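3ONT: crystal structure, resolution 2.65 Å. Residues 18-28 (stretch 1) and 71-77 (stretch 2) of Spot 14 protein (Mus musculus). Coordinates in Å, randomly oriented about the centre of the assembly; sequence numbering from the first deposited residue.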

ATOM      1  N   VAL A  18      10.490  -3.707   1.433  1.00 72.25           N
ATOM      2  CA  VAL A  18      10.091  -3.436   2.799  1.00 70.24           C
ATOM      3  C   VAL A  18       9.095  -4.489   3.337  1.00 68.96           C
ATOM      4  O   VAL A  18       9.252  -4.975   4.469  1.00 66.98           O
HETATM    5  N   MSE A  19       8.106  -4.850   2.516  1.00 68.71           N
HETATM    6  CA  MSE A  19       7.147  -5.888   2.873  1.00 68.39           C
HETATM    7  C   MSE A  19       7.785  -7.209   3.267  1.00 69.54           C
HETATM    8  O   MSE A  19       7.479  -7.748   4.345  1.00 69.52           O
ATOM      9  N   ASP A  20       8.675  -7.760   2.450  1.00 70.88           N
ATOM     10  CA  ASP A  20       9.194  -9.038   2.905  1.00 71.92           C
ATOM     11  C   ASP A  20      10.397  -8.995   3.843  1.00 69.51           C
ATOM     12  O   ASP A  20      10.745 -10.017   4.419  1.00 69.35           O
ATOM     13  N   ARG A  21      10.986  -7.814   4.040  1.00 67.38           N
ATOM     14  CA  ARG A  21      11.906  -7.616   5.160  1.00 66.46           C
ATOM     15  C   ARG A  21      11.094  -7.713   6.464  1.00 64.20           C
ATOM     16  O   ARG A  21      11.493  -8.382   7.428  1.00 63.54           O
ATOM     17  N   TYR A  22       9.926  -7.073   6.464  1.00 61.29           N
ATOM     18  CA  TYR A  22       9.031  -7.136   7.593  1.00 58.78           C
ATOM     19  C   TYR A  22       8.609  -8.568   7.869  1.00 59.13           C
ATOM     20  O   TYR A  22       8.699  -9.049   9.014  1.00 59.56           O
ATOM     21  N   SER A  23       8.166  -9.249   6.816  1.00 58.73           N
ATOM     22  CA  SER A  23       7.729 -10.626   6.923  1.00 57.94           C
ATOM     23  C   SER A  23       8.847 -11.535   7.431  1.00 57.91           C
ATOM     24  O   SER A  23       8.588 -12.489   8.173  1.00 58.13           O
ATOM     25  N   ALA A  24      10.086 -11.249   7.035  1.00 57.04           N
ATOM     26  CA  ALA A  24      11.216 -12.079   7.469  1.00 57.32           C
ATOM     27  C   ALA A  24      11.490 -11.819   8.946  1.00 56.10           C
ATOM     28  O   ALA A  24      11.708 -12.746   9.702  1.00 57.54           O
ATOM     29  N   VAL A  25      11.445 -10.559   9.360  1.00 54.01           N
ATOM     30  CA  VAL A  25      11.724 -10.228  10.745  1.00 52.05           C
ATOM     31  C   VAL A  25      10.636 -10.796  11.672  1.00 51.89           C
ATOM     32  O   VAL A  25      10.931 -11.343  12.743  1.00 50.75           O
ATOM     33  N   VAL A  26       9.385 -10.703  11.244  1.00 51.23           N
ATOM     34  CA  VAL A  26       8.313 -11.210  12.071  1.00 51.22           C
ATOM     35  C   VAL A  26       8.368 -12.734  12.147  1.00 53.70           C
ATOM     36  O   VAL A  26       8.147 -13.295  13.224  1.00 54.68           O
ATOM     37  N   ARG A  27       8.675 -13.409  11.038  1.00 56.07           N
ATOM     38  CA  ARG A  27       8.825 -14.871  11.090  1.00 59.01           C
ATOM     39  C   ARG A  27       9.970 -15.301  11.999  1.00 58.35           C
ATOM     40  O   ARG A  27       9.825 -16.256  12.770  1.00 58.52           O
ATOM     41  N   ASN A  28      11.083 -14.580  11.937  1.00 56.44           N
ATOM     42  CA  ASN A  28      12.151 -14.811  12.870  1.00 57.00           C
ATOM     43  C   ASN A  28      11.719 -14.571  14.312  1.00 57.15           C
ATOM     44  O   ASN A  28      12.093 -15.352  15.210  1.00 58.78           O
ATOM     45  N   GLU A  71      -1.386 -10.303   6.999  1.00 70.68           N
ATOM     46  CA  GLU A  71      -1.935  -9.559   5.877  1.00 72.21           C
ATOM     47  C   GLU A  71      -0.884  -9.229   4.815  1.00 70.93           C
ATOM     48  O   GLU A  71      -1.167  -9.276   3.625  1.00 72.21           O
ATOM     49  N   VAL A  72       0.330  -8.928   5.252  1.00 68.58           N
ATOM     50  CA  VAL A  72       1.446  -8.733   4.364  1.00 66.83           C
ATOM     51  C   VAL A  72       1.721 -10.009   3.577  1.00 69.99           C
ATOM     52  O   VAL A  72       2.072  -9.938   2.415  1.00 71.75           O
ATOM     53  N   ASP A  73       1.551 -11.171   4.202  1.00 72.97           N
ATOM     54  CA  ASP A  73       1.870 -12.459   3.569  1.00 76.53           C
ATOM     55  C   ASP A  73       0.812 -12.944   2.582  1.00 79.49           C
ATOM     56  O   ASP A  73       1.097 -13.792   1.732  1.00 81.86           O
ATOM     57  N   HIS A  74      -0.409 -12.429   2.718  1.00 80.47           N
ATOM     58  CA  HIS A  74      -1.506 -12.788   1.825  1.00 84.35           C
ATOM     59  C   HIS A  74      -1.604 -11.821   0.646  1.00 83.98           C
ATOM     60  O   HIS A  74      -2.621 -11.789  -0.047  1.00 84.30           O
ATOM     61  N   GLY A  75      -0.527 -11.062   0.433  1.00 83.61           N
ATOM     62  CA  GLY A  75      -0.458 -10.008  -0.579  1.00 85.48           C
ATOM     63  C   GLY A  75      -1.405  -8.837  -0.338  1.00 86.44           C
ATOM     64  O   GLY A  75      -1.581  -7.993  -1.220  1.00 86.32           O
ATOM     65  N   LEU A  76      -2.013  -8.796   0.853  1.00 88.24           N
ATOM     66  CA  LEU A  76      -3.025  -7.790   1.254  1.00 89.87           C
ATOM     67  C   LEU A  76      -4.387  -7.963   0.540  1.00 93.89           C
ATOM     68  O   LEU A  76      -4.673  -7.305  -0.473  1.00 94.57           O
ATOM     69  N   LEU A  77      -5.225  -8.856   1.078  1.00 98.11           N
ATOM     70  CA  LEU A  77      -6.591  -9.057   0.567  1.00102.37           C
ATOM     71  C   LEU A  77      -7.640  -8.417   1.494  1.00104.08           C
ATOM     72  O   LEU A  77      -7.728  -8.775   2.674  1.00104.35           O
TER

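A helix that packs against a distant segment of its own chain often divides its contact into an apolar part, where nonpolar surfaces are packed together, and a polar part, where buried donors and acceptors tend to find partners. The two stretches of Spot 14 protein illustrate this division on a small scale, with 326 Å² buried between them. Residues 18-28 are helical throughout, and much of their backbone is paired internally: the amides from Tyr-22 to Asn-28 each bond to the carbonyl four residues earlier. Side chains make most of the contacts with the second stretch.

The apolar part centres on Val-72, whose CA-to-CB bond points toward the first helix and whose chi1 is t. Val-72 CG1 lies 4.0 Å from CG of Met-19, a selenomethionine in the m, t, p conformation, and 3.6 Å from the backbone O of Met-19. Met-19 O already accepts a hydrogen bond from Ser-23 N at 3.0 Å, and the methyl group offers none. Farther along the same selenomethionine side chain, Met-19 CE reaches to 4.0 Å from CG of Leu-76, which is m, t and also points toward the helix. Tyr-22, with chi1 t, approaches Val-72 obliquely, Tyr-22 CD2 being 4.1 Å from Val-72 CG2. Tyr-22 OH makes no hydrogen bond to the second stretch and is satisfied elsewhere in the structure.

One helical turn beyond Met-19, the chemistry changes. Ser-23, pointing toward the second stretch with chi1 t, donates from Ser-23 OG to OD1 of Asp-73 at 2.6 Å, a short bond that satisfies the hydroxyl as a donor in a buried setting. Asp-73 has its CA-to-CB bond directed sideways, but its m rotamer and a chi2 of -18° bring the carboxylate close to the helix. The other carboxylate oxygen, OD2, serves Arg-27, one turn farther on. The arginine likewise starts sideways and extends through m, t, t torsions before chi4 turns to -78°. Arg-27 NH2 lies 3.1 Å from Asp-73 OD2 and Arg-27 NE 3.3 Å from the same oxygen, so a single acceptor takes two donors at the guanidinium edge. The N-H...O angles of 143° and 138° are bent, as expected when two donors of one group share an oxygen, and the pair forms a salt bridge. Next to Asp-73, His-74 ND1 is hydrogen-bonded to a residue adjoining one of the stretches.

Asp-73 thus illustrates the general principle: one carboxylate, with both oxygens used, satisfies a neutral donor and a charged one spaced four residues apart on the facing helix.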

ATOM      1  CB  VAL A  18       9.542  -1.978   2.914  1.00 70.49           C
ATOM      2  CG1 VAL A  18       8.462  -1.863   3.964  1.00 70.39           C
ATOM      3  CG2 VAL A  18      10.672  -1.010   3.213  1.00 71.07           C
HETATM    4  CB  MSE A  19       6.109  -6.112   1.789  1.00 68.50           C
HETATM    5  CG  MSE A  19       4.920  -5.246   1.988  1.00 69.27           C
HETATM    6 SE   MSE A  19       3.737  -5.127   0.453  1.00 73.84          SE
HETATM    7  CE  MSE A  19       2.648  -6.755   0.622  1.00 72.42           C
ATOM      8  CB  ASP A  20       9.225 -10.138   1.825  1.00 76.16           C
ATOM      9  CG  ASP A  20      10.193  -9.856   0.720  1.00 78.96           C
ATOM     10  OD1 ASP A  20      11.403  -9.696   1.008  1.00 80.16           O
ATOM     11  OD2 ASP A  20       9.740  -9.841  -0.449  1.00 81.67           O
ATOM     12  CB  ARG A  21      12.593  -6.268   5.077  1.00 68.19           C
ATOM     13  CG  ARG A  21      14.020  -6.339   5.512  1.00 74.79           C
ATOM     14  CD  ARG A  21      14.495  -5.063   6.220  1.00 79.07           C
ATOM     15  NE  ARG A  21      15.530  -5.389   7.220  1.00 83.23           N
ATOM     16  CZ  ARG A  21      15.860  -4.620   8.263  1.00 84.96           C
ATOM     17  NH1 ARG A  21      15.246  -3.456   8.465  1.00 85.26           N
ATOM     18  NH2 ARG A  21      16.805  -5.023   9.114  1.00 86.95           N
ATOM     19  CB  TYR A  22       7.809  -6.267   7.365  1.00 57.30           C
ATOM     20  CG  TYR A  22       6.830  -6.352   8.501  1.00 55.35           C
ATOM     21  CD1 TYR A  22       7.060  -5.666   9.697  1.00 55.10           C
ATOM     22  CD2 TYR A  22       5.676  -7.111   8.388  1.00 54.11           C
ATOM     23  CE1 TYR A  22       6.170  -5.745  10.747  1.00 53.44           C
ATOM     24  CE2 TYR A  22       4.773  -7.179   9.429  1.00 54.64           C
ATOM     25  CZ  TYR A  22       5.033  -6.498  10.606  1.00 53.37           C
ATOM     26  OH  TYR A  22       4.145  -6.590  11.646  1.00 54.30           O
ATOM     27  CB  SER A  23       7.241 -11.121   5.569  1.00 59.33           C
ATOM     28  OG  SER A  23       6.792 -12.457   5.662  1.00 60.90           O
ATOM     29  CB  ALA A  24      12.463 -11.820   6.634  1.00 56.80           C
ATOM     30  CB  VAL A  25      11.906  -8.716  10.909  1.00 50.92           C
ATOM     31  CG1 VAL A  25      11.868  -8.317  12.374  1.00 49.21           C
ATOM     32  CG2 VAL A  25      13.233  -8.310  10.293  1.00 49.20           C
ATOM     33  CB  VAL A  26       6.921 -10.699  11.621  1.00 51.11           C
ATOM     34  CG1 VAL A  26       5.802 -11.446  12.359  1.00 49.47           C
ATOM     35  CG2 VAL A  26       6.818  -9.205  11.852  1.00 48.00           C
ATOM     36  CB  ARG A  27       8.943 -15.499   9.716  1.00 63.08           C
ATOM     37  CG  ARG A  27       7.581 -15.687   9.065  1.00 69.89           C
ATOM     38  CD  ARG A  27       7.689 -15.636   7.540  1.00 76.04           C
ATOM     39  NE  ARG A  27       6.385 -15.778   6.890  1.00 81.04           N
ATOM     40  CZ  ARG A  27       5.742 -16.936   6.725  1.00 84.39           C
ATOM     41  NH1 ARG A  27       6.273 -18.077   7.172  1.00 85.89           N
ATOM     42  NH2 ARG A  27       4.558 -16.949   6.118  1.00 85.89           N
ATOM     43  CB  ASN A  28      13.374 -13.963  12.563  1.00 56.73           C
ATOM     44  CG  ASN A  28      14.545 -14.326  13.455  1.00 58.90           C
ATOM     45  OD1 ASN A  28      14.982 -13.524  14.275  1.00 58.15           O
ATOM     46  ND2 ASN A  28      15.022 -15.572  13.339  1.00 59.87           N
ATOM     47  CB  GLU A  71      -2.702  -8.340   6.365  1.00 73.38           C
ATOM     48  CG  GLU A  71      -4.134  -8.739   6.715  1.00 81.31           C
ATOM     49  CD  GLU A  71      -4.923  -7.691   7.506  1.00 84.42           C
ATOM     50  OE1 GLU A  71      -4.323  -6.737   8.087  1.00 85.43           O
ATOM     51  OE2 GLU A  71      -6.175  -7.841   7.544  1.00 88.12           O
ATOM     52  CB  VAL A  72       2.695  -8.313   5.152  1.00 65.49           C
ATOM     53  CG1 VAL A  72       3.939  -8.372   4.286  1.00 64.70           C
ATOM     54  CG2 VAL A  72       2.512  -6.920   5.760  1.00 62.31           C
ATOM     55  CB  ASP A  73       2.117 -13.545   4.623  1.00 77.05           C
ATOM     56  CG  ASP A  73       3.465 -13.404   5.307  1.00 77.04           C
ATOM     57  OD1 ASP A  73       4.343 -12.702   4.772  1.00 75.69           O
ATOM     58  OD2 ASP A  73       3.651 -13.999   6.396  1.00 78.80           O
ATOM     59  CB  HIS A  74      -2.833 -12.866   2.587  1.00 86.05           C
ATOM     60  CG  HIS A  74      -3.009 -14.143   3.348  1.00 90.02           C
ATOM     61  ND1 HIS A  74      -2.429 -14.362   4.581  1.00 89.53           N
ATOM     62  CD2 HIS A  74      -3.689 -15.274   3.046  1.00 93.92           C
ATOM     63  CE1 HIS A  74      -2.746 -15.571   5.006  1.00 92.44           C
ATOM     64  NE2 HIS A  74      -3.510 -16.146   4.093  1.00 95.57           N
ATOM     65  CB  LEU A  76      -2.483  -6.327   1.162  1.00 87.72           C
ATOM     66  CG  LEU A  76      -1.105  -5.891   1.717  1.00 85.13           C
ATOM     67  CD1 LEU A  76      -0.818  -4.438   1.478  1.00 83.45           C
ATOM     68  CD2 LEU A  76      -0.972  -6.181   3.186  1.00 85.11           C
ATOM     69  CB  LEU A  77      -6.890 -10.550   0.333  1.00105.50           C
ATOM     70  CG  LEU A  77      -8.073 -10.882  -0.595  1.00109.44           C
ATOM     71  CD1 LEU A  77      -7.674 -11.893  -1.672  1.00110.89           C
ATOM     72  CD2 LEU A  77      -9.310 -11.357   0.192  1.00112.58           C
TER